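Peptidyl-prolyl cis-trans isomerase cyclophilin-type (Toxoplasma gondii, PDB 3BO7) binds the immunosuppressant cyclosporin A and, as a cyclophilin, probably catalyses the cis-trans isomerisation of peptide bonds preceding proline, speeding protein folding. Local coordinates at residues T13-L18 / V145-W149; F43-F48 / P163-I169; I47-I52 / K157-L161. All coordinates share one frame. Numbering follows the deposited sequence.

Interaction 1: T13-L18 / V145-W149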
# COMPACT_ATOMS: atom_id res chain seq x y z
N THR A 13 7.75 7.48 -7.12
CA THR A 13 7.33 8.68 -6.39
C THR A 13 8.29 9.85 -6.59
O THR A 13 9.38 9.69 -7.15
CB THR A 13 7.09 8.44 -4.86
OG1 THR A 13 8.35 8.39 -4.17
CG2 THR A 13 6.28 7.16 -4.60
N THR A 14 7.88 11.01 -6.11
CA THR A 14 8.69 12.22 -6.16
C THR A 14 9.92 12.12 -5.25
O THR A 14 10.76 13.02 -5.25
CB THR A 14 7.86 13.47 -5.78
OG1 THR A 14 7.30 13.29 -4.47
CG2 THR A 14 6.71 13.68 -6.78
N GLN A 15 10.00 11.04 -4.47
CA GLN A 15 11.11 10.86 -3.52
C GLN A 15 11.64 9.42 -3.52
O GLN A 15 11.97 8.87 -2.47
CB GLN A 15 10.69 11.26 -2.11
CG GLN A 15 10.35 12.74 -1.94
CD GLN A 15 9.93 13.09 -0.54
OE1 GLN A 15 10.50 12.61 0.43
NE2 GLN A 15 8.91 13.95 -0.42
N GLY A 16 11.71 8.83 -4.71
CA GLY A 16 12.24 7.48 -4.86
C GLY A 16 11.23 6.51 -5.43
O GLY A 16 10.03 6.82 -5.52
N SER A 17 11.73 5.34 -5.83
CA SER A 17 10.91 4.30 -6.44
C SER A 17 10.99 2.99 -5.67
O SER A 17 12.03 2.66 -5.09
CB SER A 17 11.33 4.08 -7.90
OG SER A 17 10.97 5.20 -8.70
N LEU A 18 9.89 2.25 -5.67
CA LEU A 18 9.83 0.97 -4.98
C LEU A 18 9.45 -0.16 -5.92
O LEU A 18 8.47 -0.05 -6.66
CB LEU A 18 8.84 1.01 -3.81
CG LEU A 18 9.08 1.99 -2.65
CD1 LEU A 18 7.89 1.96 -1.73
CD2 LEU A 18 10.34 1.65 -1.89
N VAL A 145 15.11 3.58 -0.11
CA VAL A 145 14.14 4.66 -0.28
C VAL A 145 13.19 4.68 0.93
O VAL A 145 12.88 5.74 1.49
CB VAL A 145 13.35 4.51 -1.61
CG1 VAL A 145 12.08 5.38 -1.62
CG2 VAL A 145 14.24 4.84 -2.80
N LEU A 146 12.77 3.49 1.34
CA LEU A 146 11.90 3.29 2.49
C LEU A 146 12.57 3.82 3.75
O LEU A 146 11.94 4.52 4.54
CB LEU A 146 11.58 1.81 2.64
CG LEU A 146 10.16 1.34 2.92
CD1 LEU A 146 9.13 2.03 2.03
CD2 LEU A 146 10.10 -0.18 2.74
N ARG A 147 13.86 3.49 3.92
CA ARG A 147 14.65 3.96 5.05
C ARG A 147 14.79 5.49 5.13
O ARG A 147 14.90 6.05 6.21
CB ARG A 147 16.02 3.28 5.08
CG ARG A 147 15.96 1.82 5.50
CD ARG A 147 17.33 1.18 5.55
NE ARG A 147 17.21 -0.26 5.80
CZ ARG A 147 17.30 -1.20 4.87
NH1 ARG A 147 17.53 -0.89 3.59
NH2 ARG A 147 17.16 -2.47 5.21
N GLN A 148 14.76 6.16 3.98
CA GLN A 148 14.75 7.62 3.93
C GLN A 148 13.38 8.19 4.27
O GLN A 148 13.28 9.24 4.91
CB GLN A 148 15.22 8.14 2.56
CG GLN A 148 16.73 8.04 2.31
CD GLN A 148 17.56 8.55 3.49
OE1 GLN A 148 17.47 9.72 3.88
NE2 GLN A 148 18.36 7.66 4.07
N TRP A 149 12.32 7.50 3.83
CA TRP A 149 10.96 7.89 4.18
C TRP A 149 10.74 7.83 5.68
O TRP A 149 10.00 8.65 6.22
CB TRP A 149 9.93 7.01 3.48
CG TRP A 149 9.85 7.21 2.01
CD1 TRP A 149 10.54 8.11 1.24
CD2 TRP A 149 8.98 6.51 1.11
NE1 TRP A 149 10.17 7.99 -0.07
CE2 TRP A 149 9.21 7.02 -0.18
CE3 TRP A 149 8.02 5.50 1.28
CZ2 TRP A 149 8.52 6.56 -1.30
CZ3 TRP A 149 7.34 5.04 0.17
CH2 TRP A 149 7.60 5.57 -1.11

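Interaction 2: F43-F48 / P163-I169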
# COMPACT_ATOMS: atom_id res chain seq x y z
N PHE A 43 -3.92 5.57 -8.59
CA PHE A 43 -2.92 5.93 -7.57
C PHE A 43 -2.04 7.13 -7.95
O PHE A 43 -1.33 7.67 -7.09
CB PHE A 43 -2.06 4.73 -7.18
CG PHE A 43 -2.81 3.66 -6.44
CD1 PHE A 43 -3.16 3.84 -5.10
CD2 PHE A 43 -3.18 2.48 -7.08
CE1 PHE A 43 -3.87 2.85 -4.40
CE2 PHE A 43 -3.88 1.48 -6.40
CZ PHE A 43 -4.23 1.67 -5.05
N ASP A 44 -2.08 7.52 -9.22
CA ASP A 44 -1.33 8.68 -9.69
C ASP A 44 -1.76 9.91 -8.90
O ASP A 44 -2.96 10.20 -8.80
CB ASP A 44 -1.56 8.91 -11.19
CG ASP A 44 -0.83 7.90 -12.07
OD1 ASP A 44 -0.40 6.83 -11.56
OD2 ASP A 44 -0.68 8.19 -13.28
N ASP A 45 -0.77 10.59 -8.32
CA ASP A 45 -0.95 11.83 -7.54
C ASP A 45 -1.43 11.64 -6.09
O ASP A 45 -1.51 12.60 -5.33
CB ASP A 45 -1.83 12.86 -8.29
CG ASP A 45 -1.22 13.28 -9.62
OD1 ASP A 45 0.02 13.46 -9.70
OD2 ASP A 45 -1.98 13.43 -10.61
N THR A 46 -1.73 10.41 -5.69
CA THR A 46 -1.94 10.12 -4.27
C THR A 46 -0.61 10.27 -3.52
O THR A 46 0.47 10.17 -4.11
CB THR A 46 -2.56 8.72 -4.00
OG1 THR A 46 -1.68 7.69 -4.47
CG2 THR A 46 -3.92 8.60 -4.67
N ILE A 47 -0.71 10.52 -2.22
CA ILE A 47 0.46 10.74 -1.37
C ILE A 47 0.65 9.64 -0.33
O ILE A 47 -0.20 8.76 -0.20
CB ILE A 47 0.39 12.12 -0.65
CG1 ILE A 47 -0.93 12.28 0.10
CG2 ILE A 47 0.62 13.27 -1.64
CD1 ILE A 47 -0.96 13.49 1.04
N PHE A 48 1.77 9.68 0.37
CA PHE A 48 1.96 8.89 1.57
C PHE A 48 1.74 9.82 2.76
O PHE A 48 2.64 10.58 3.15
CB PHE A 48 3.35 8.22 1.59
CG PHE A 48 3.47 7.07 0.63
CD1 PHE A 48 3.31 5.77 1.06
CD2 PHE A 48 3.74 7.30 -0.72
CE1 PHE A 48 3.42 4.69 0.18
CE2 PHE A 48 3.86 6.24 -1.62
CZ PHE A 48 3.69 4.93 -1.17
N PRO A 163 5.13 15.08 1.90
CA PRO A 163 4.74 13.69 1.61
C PRO A 163 5.23 13.25 0.24
O PRO A 163 5.08 14.00 -0.73
CB PRO A 163 3.20 13.75 1.61
CG PRO A 163 2.83 15.05 2.24
CD PRO A 163 3.96 15.98 1.93
N PRO A 164 5.85 12.05 0.15
CA PRO A 164 6.14 11.47 -1.16
C PRO A 164 4.84 11.29 -1.93
O PRO A 164 3.85 10.79 -1.38
CB PRO A 164 6.75 10.11 -0.83
CG PRO A 164 7.26 10.24 0.56
CD PRO A 164 6.31 11.17 1.25
N LYS A 165 4.84 11.72 -3.19
CA LYS A 165 3.66 11.64 -4.04
C LYS A 165 3.93 10.68 -5.20
O LYS A 165 4.99 10.74 -5.84
CB LYS A 165 3.28 13.04 -4.55
CG LYS A 165 2.01 13.08 -5.41
CD LYS A 165 1.61 14.52 -5.78
CE LYS A 165 2.53 15.14 -6.84
NZ LYS A 165 2.45 14.43 -8.16
N VAL A 166 2.96 9.80 -5.46
CA VAL A 166 3.06 8.82 -6.54
C VAL A 166 2.97 9.52 -7.89
O VAL A 166 1.95 10.17 -8.18
CB VAL A 166 1.96 7.71 -6.43
CG1 VAL A 166 2.00 6.77 -7.63
CG2 VAL A 166 2.09 6.93 -5.13
N GLU A 167 4.03 9.41 -8.69
CA GLU A 167 4.05 9.92 -10.06
C GLU A 167 3.36 8.92 -10.99
O GLU A 167 2.56 9.31 -11.84
CB GLU A 167 5.48 10.21 -10.52
CG GLU A 167 5.99 11.58 -10.09
CD GLU A 167 7.51 11.74 -10.15
OE1 GLU A 167 7.98 12.84 -9.81
OE2 GLU A 167 8.22 10.78 -10.53
N GLU A 168 3.66 7.65 -10.80
CA GLU A 168 3.06 6.59 -11.60
C GLU A 168 3.37 5.24 -11.00
O GLU A 168 4.28 5.10 -10.19
CB GLU A 168 3.60 6.61 -13.04
CG GLU A 168 5.09 6.32 -13.13
CD GLU A 168 5.59 6.18 -14.55
OE1 GLU A 168 4.76 6.06 -15.49
OE2 GLU A 168 6.83 6.19 -14.74
N ILE A 169 2.60 4.24 -11.44
CA ILE A 169 2.88 2.86 -11.11
C ILE A 169 3.06 2.07 -12.41
O ILE A 169 2.18 2.07 -13.28
CB ILE A 169 1.79 2.25 -10.20
CG1 ILE A 169 1.66 3.09 -8.91
CG2 ILE A 169 2.11 0.79 -9.88
CD1 ILE A 169 0.69 2.54 -7.87
O HOH W 1 0.38 5.17 -13.27

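Interaction 3: I47-I52 / K157-L161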
# COMPACT_ATOMS: atom_id res chain seq x y z
N ILE A 47 -0.71 10.52 -2.22
CA ILE A 47 0.46 10.74 -1.37
C ILE A 47 0.65 9.64 -0.33
O ILE A 47 -0.20 8.76 -0.20
CB ILE A 47 0.39 12.12 -0.65
CG1 ILE A 47 -0.93 12.28 0.10
CG2 ILE A 47 0.62 13.27 -1.64
CD1 ILE A 47 -0.96 13.49 1.04
N PHE A 48 1.77 9.68 0.37
CA PHE A 48 1.96 8.89 1.57
C PHE A 48 1.74 9.82 2.76
O PHE A 48 2.64 10.58 3.15
CB PHE A 48 3.35 8.22 1.59
CG PHE A 48 3.47 7.07 0.63
CD1 PHE A 48 3.31 5.77 1.06
CD2 PHE A 48 3.74 7.30 -0.72
CE1 PHE A 48 3.42 4.69 0.18
CE2 PHE A 48 3.86 6.24 -1.62
CZ PHE A 48 3.69 4.93 -1.17
N HIS A 49 0.52 9.76 3.32
CA HIS A 49 -0.03 10.81 4.19
C HIS A 49 0.13 10.54 5.68
O HIS A 49 -0.22 11.37 6.50
CB HIS A 49 -1.52 10.99 3.89
CG HIS A 49 -2.37 9.86 4.38
ND1 HIS A 49 -2.58 8.71 3.65
CD2 HIS A 49 -3.03 9.68 5.55
CE1 HIS A 49 -3.35 7.88 4.33
NE2 HIS A 49 -3.64 8.45 5.49
N ARG A 50 0.59 9.35 6.03
CA ARG A 50 0.83 9.02 7.43
C ARG A 50 2.11 8.19 7.53
O ARG A 50 2.26 7.16 6.88
CB ARG A 50 -0.38 8.31 8.04
CG ARG A 50 -0.19 7.90 9.50
CD ARG A 50 -1.51 7.56 10.19
NE ARG A 50 -1.28 6.83 11.44
CZ ARG A 50 -1.34 5.51 11.57
NH1 ARG A 50 -1.64 4.74 10.53
NH2 ARG A 50 -1.10 4.94 12.75
N CYS A 51 3.04 8.67 8.35
CA CYS A 51 4.39 8.12 8.41
C CYS A 51 4.88 8.12 9.85
O CYS A 51 5.08 9.19 10.45
CB CYS A 51 5.34 8.94 7.52
SG CYS A 51 7.05 8.35 7.44
N ILE A 52 5.06 6.93 10.40
CA ILE A 52 5.52 6.77 11.78
C ILE A 52 6.82 5.96 11.83
O ILE A 52 6.84 4.76 11.52
CB ILE A 52 4.41 6.16 12.68
CG1 ILE A 52 3.18 7.09 12.69
CG2 ILE A 52 4.94 5.91 14.11
CD1 ILE A 52 1.92 6.51 13.30
N LYS A 157 -0.22 15.13 13.32
CA LYS A 157 -1.10 14.04 12.88
C LYS A 157 -0.32 12.94 12.13
O LYS A 157 -0.91 12.01 11.56
CB LYS A 157 -2.27 14.60 12.06
CG LYS A 157 -3.26 15.41 12.90
CD LYS A 157 -4.57 15.66 12.18
CE LYS A 157 -4.61 17.02 11.51
NZ LYS A 157 -5.66 17.04 10.44
N ASP A 158 1.01 13.07 12.16
CA ASP A 158 1.95 12.14 11.53
C ASP A 158 2.00 12.21 10.01
O ASP A 158 2.58 11.33 9.36
CB ASP A 158 1.74 10.70 12.04
CG ASP A 158 2.09 10.55 13.50
OD1 ASP A 158 3.17 11.03 13.91
OD2 ASP A 158 1.29 9.95 14.26
N LYS A 159 1.42 13.26 9.43
CA LYS A 159 1.59 13.53 8.01
C LYS A 159 2.96 14.14 7.78
O LYS A 159 3.29 15.14 8.42
CB LYS A 159 0.51 14.46 7.46
CG LYS A 159 0.55 14.58 5.93
CD LYS A 159 -0.10 15.85 5.40
CE LYS A 159 -1.57 15.64 5.05
NZ LYS A 159 -1.98 16.47 3.87
N PRO A 160 3.77 13.55 6.87
CA PRO A 160 5.03 14.18 6.49
C PRO A 160 4.80 15.63 6.04
O PRO A 160 3.76 15.94 5.44
CB PRO A 160 5.51 13.33 5.31
CG PRO A 160 4.89 12.01 5.52
CD PRO A 160 3.56 12.27 6.16
N LEU A 161 5.76 16.51 6.35
CA LEU A 161 5.67 17.90 5.88
C LEU A 161 5.79 17.96 4.36
O LEU A 161 5.11 18.75 3.70
CB LEU A 161 6.73 18.77 6.56
CG LEU A 161 6.68 18.84 8.10
CD1 LEU A 161 7.84 19.65 8.62
CD2 LEU A 161 5.35 19.41 8.60
O HOH W 2 -1.65 11.67 8.83
O HOH W 3 -1.13 8.94 13.74
O HOH W 4 5.29 10.64 12.62

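Interaction 1: T13-L18 / V145-W149
In the cyclophilin beta-barrel, the hairpin joining strands 7-13 and 16-22 packs here against helix 143-149, near one end of the barrel. The segment axes of strand 16-18 and helix 145-149 come within 8.9 Å at a signed crossing angle of -122°. The hairpin is tightly tied. Thr-13 N hydrogen-bonds to Gly-16 O at 2.9 Å, Thr-13 OG1 donates to the same Gly-16 O at 2.7 Å, and OG1 also accepts from Gln-15 N at 3.1 Å, an ST turn. Against this turn lies the indole of Trp-149. Its NE1 donates to Gln-15 O at 3.1 Å, with an angle at hydrogen of 153°, and its CZ2 lies 3.4 Å from Thr-13 OG1; both oxygens meet the ring at its edge. Gly-16 and Val-145 have the nearest CA atoms, 5.7 Å apart. At phi 119° and psi 167°, a CB on Gly-16 would clash with Val-145 CG1, 2.5 Å away, and also with the carbonyl O of Gln-15. Leu-18 completes the apolar side: its CD1 reaches Trp-149 CZ3 at 3.7 Å and Leu-146 CD1 at 4.0 Å, while its CD2 meets Val-145 CG1 at 4.1 Å. Beyond the two segments, Leu-18 and Leu-146 both touch Ile-121 of strand 119-122, and Gln-15 NE2 hydrogen-bonds to Lys-162 O. One directional bond thus fixes the tryptophan at the hairpin, satisfying the buried indole's N-H, and apolar contacts of Val-145, Leu-146 and the indole with Leu-18 accompany it.

Interaction 2: F43-F48 / P163-I169
Val-166 lies against the turn of 43-48: its CB is 3.4 Å from Phe-43 O, and its CG2 is 4.0 Å from Phe-48 CE2 and 3.9 Å from Thr-46 OG1. The partner is a type II turn from Phe-43 to Thr-46, closed by Thr-46 N to Phe-43 O at 3.1 Å and by Thr-46 OG1 donating to the same Phe-43 O at 2.6 Å. Three backbone hydrogen bonds join the segments: Asp-45 N to Val-166 O at 2.8 Å, Val-166 N to Thr-46 O at 2.9 Å and Phe-48 N to Pro-164 O at 2.9 Å. The last two enclose a single antiparallel bridge between Ile-47 and Lys-165; the first holds the turn beyond it. On the outer side, Lys-165 NZ makes a salt bridge with Asp-45 OD1 at 3.0 Å. A water links Asp-44 OD1 (2.5 Å) to Ile-169 N (3.0 Å), which are 4.0 Å apart. Apolar contacts finish both ends, Phe-43 CB to Ile-169 CD1 at 3.6 Å and Ile-47 CB to Pro-163 CB at 4.0 Å. The loop between helix 28-39 and strand 48-52 is thereby bound along one edge of strand 166-171; the other edge pairs with strand 7-13, where Glu-167 and Glu-168 form a classic bulge opposite Val-12. Phe-43 stacks on Phe-34 of helix 28-39, and Phe-48 meets Trp-149 of helix 143-149.

Interaction 3: I47-I52 / K157-L161
The loop 157-161, following helix 143-149, runs antiparallel beside the outermost strand 48-52, next to the classic bulge that His-49 and Arg-50 form opposite Gln-58 of strand 56-59. A single direct hydrogen bond joins them, Cys-51 N to Asp-158 O at 2.9 Å, with Arg-50 and Lys-159 the nearest pair at 4.6 Å between CA atoms. Two CA-H...O contacts support it, Lys-159 CA to His-49 O at 3.2 Å and Arg-50 CA to Asp-158 O at 3.5 Å. Asp-158 turns back with a positive phi of 73°, its CA-to-CB bond directed at the strand. Its OD2 lies 3.6 Å from Ile-52 CD1. Pro-160 CG makes the apolar contact, 3.7 Å from Cys-51 CB, and also packs against the carbonyl Phe-48 O at 3.6 Å. Three waters bridge the two segments. One donates to His-49 O and Lys-157 O, each at 2.8 Å; another donates to Asp-158 OD2 at 2.7 Å and accepts from Arg-50 NE at 3.1 Å; the third donates to Cys-51 O at 2.6 Å and Asp-158 OD1 at 2.5 Å. Arg-50, in a Phe-His-Arg sequence, probably corresponds to the active-site arginine of cyclophilins: NH2 hydrogen-bonds to the backbone of the bound cyclosporin A, and NH1 to Gln-58 OE1. Asp-158 therefore meets this arginine through solvent rather than by a direct salt bridge: one carboxylate oxygen is linked by water to Arg-50 NE and the other to Cys-51 O, while the arginine's tip binds the inhibitor.

All three contacts are partly buried and attach chain outside the regular sheet to its strands, but the bonding differs. Interaction 1 sets a helix on a hairpin and relies on apolar side chains plus one indole bond. Interaction 2, with the largest buried area at 599 Å², combines three backbone hydrogen bonds, one of them at a turn, with apolar packing and a salt bridge. Interaction 3 lies farthest from the chain centre, about 14 Å between centres, and is the most water-mediated. Interactions 2 and 3 share Ile-47 and Phe-48. Interaction 1 joins interaction 2 through Thr-14 N and Lys-165 O, 2.9 Å apart, and meets interaction 3 where Trp-149 CH2 lies 3.8 Å from Phe-48 CE2.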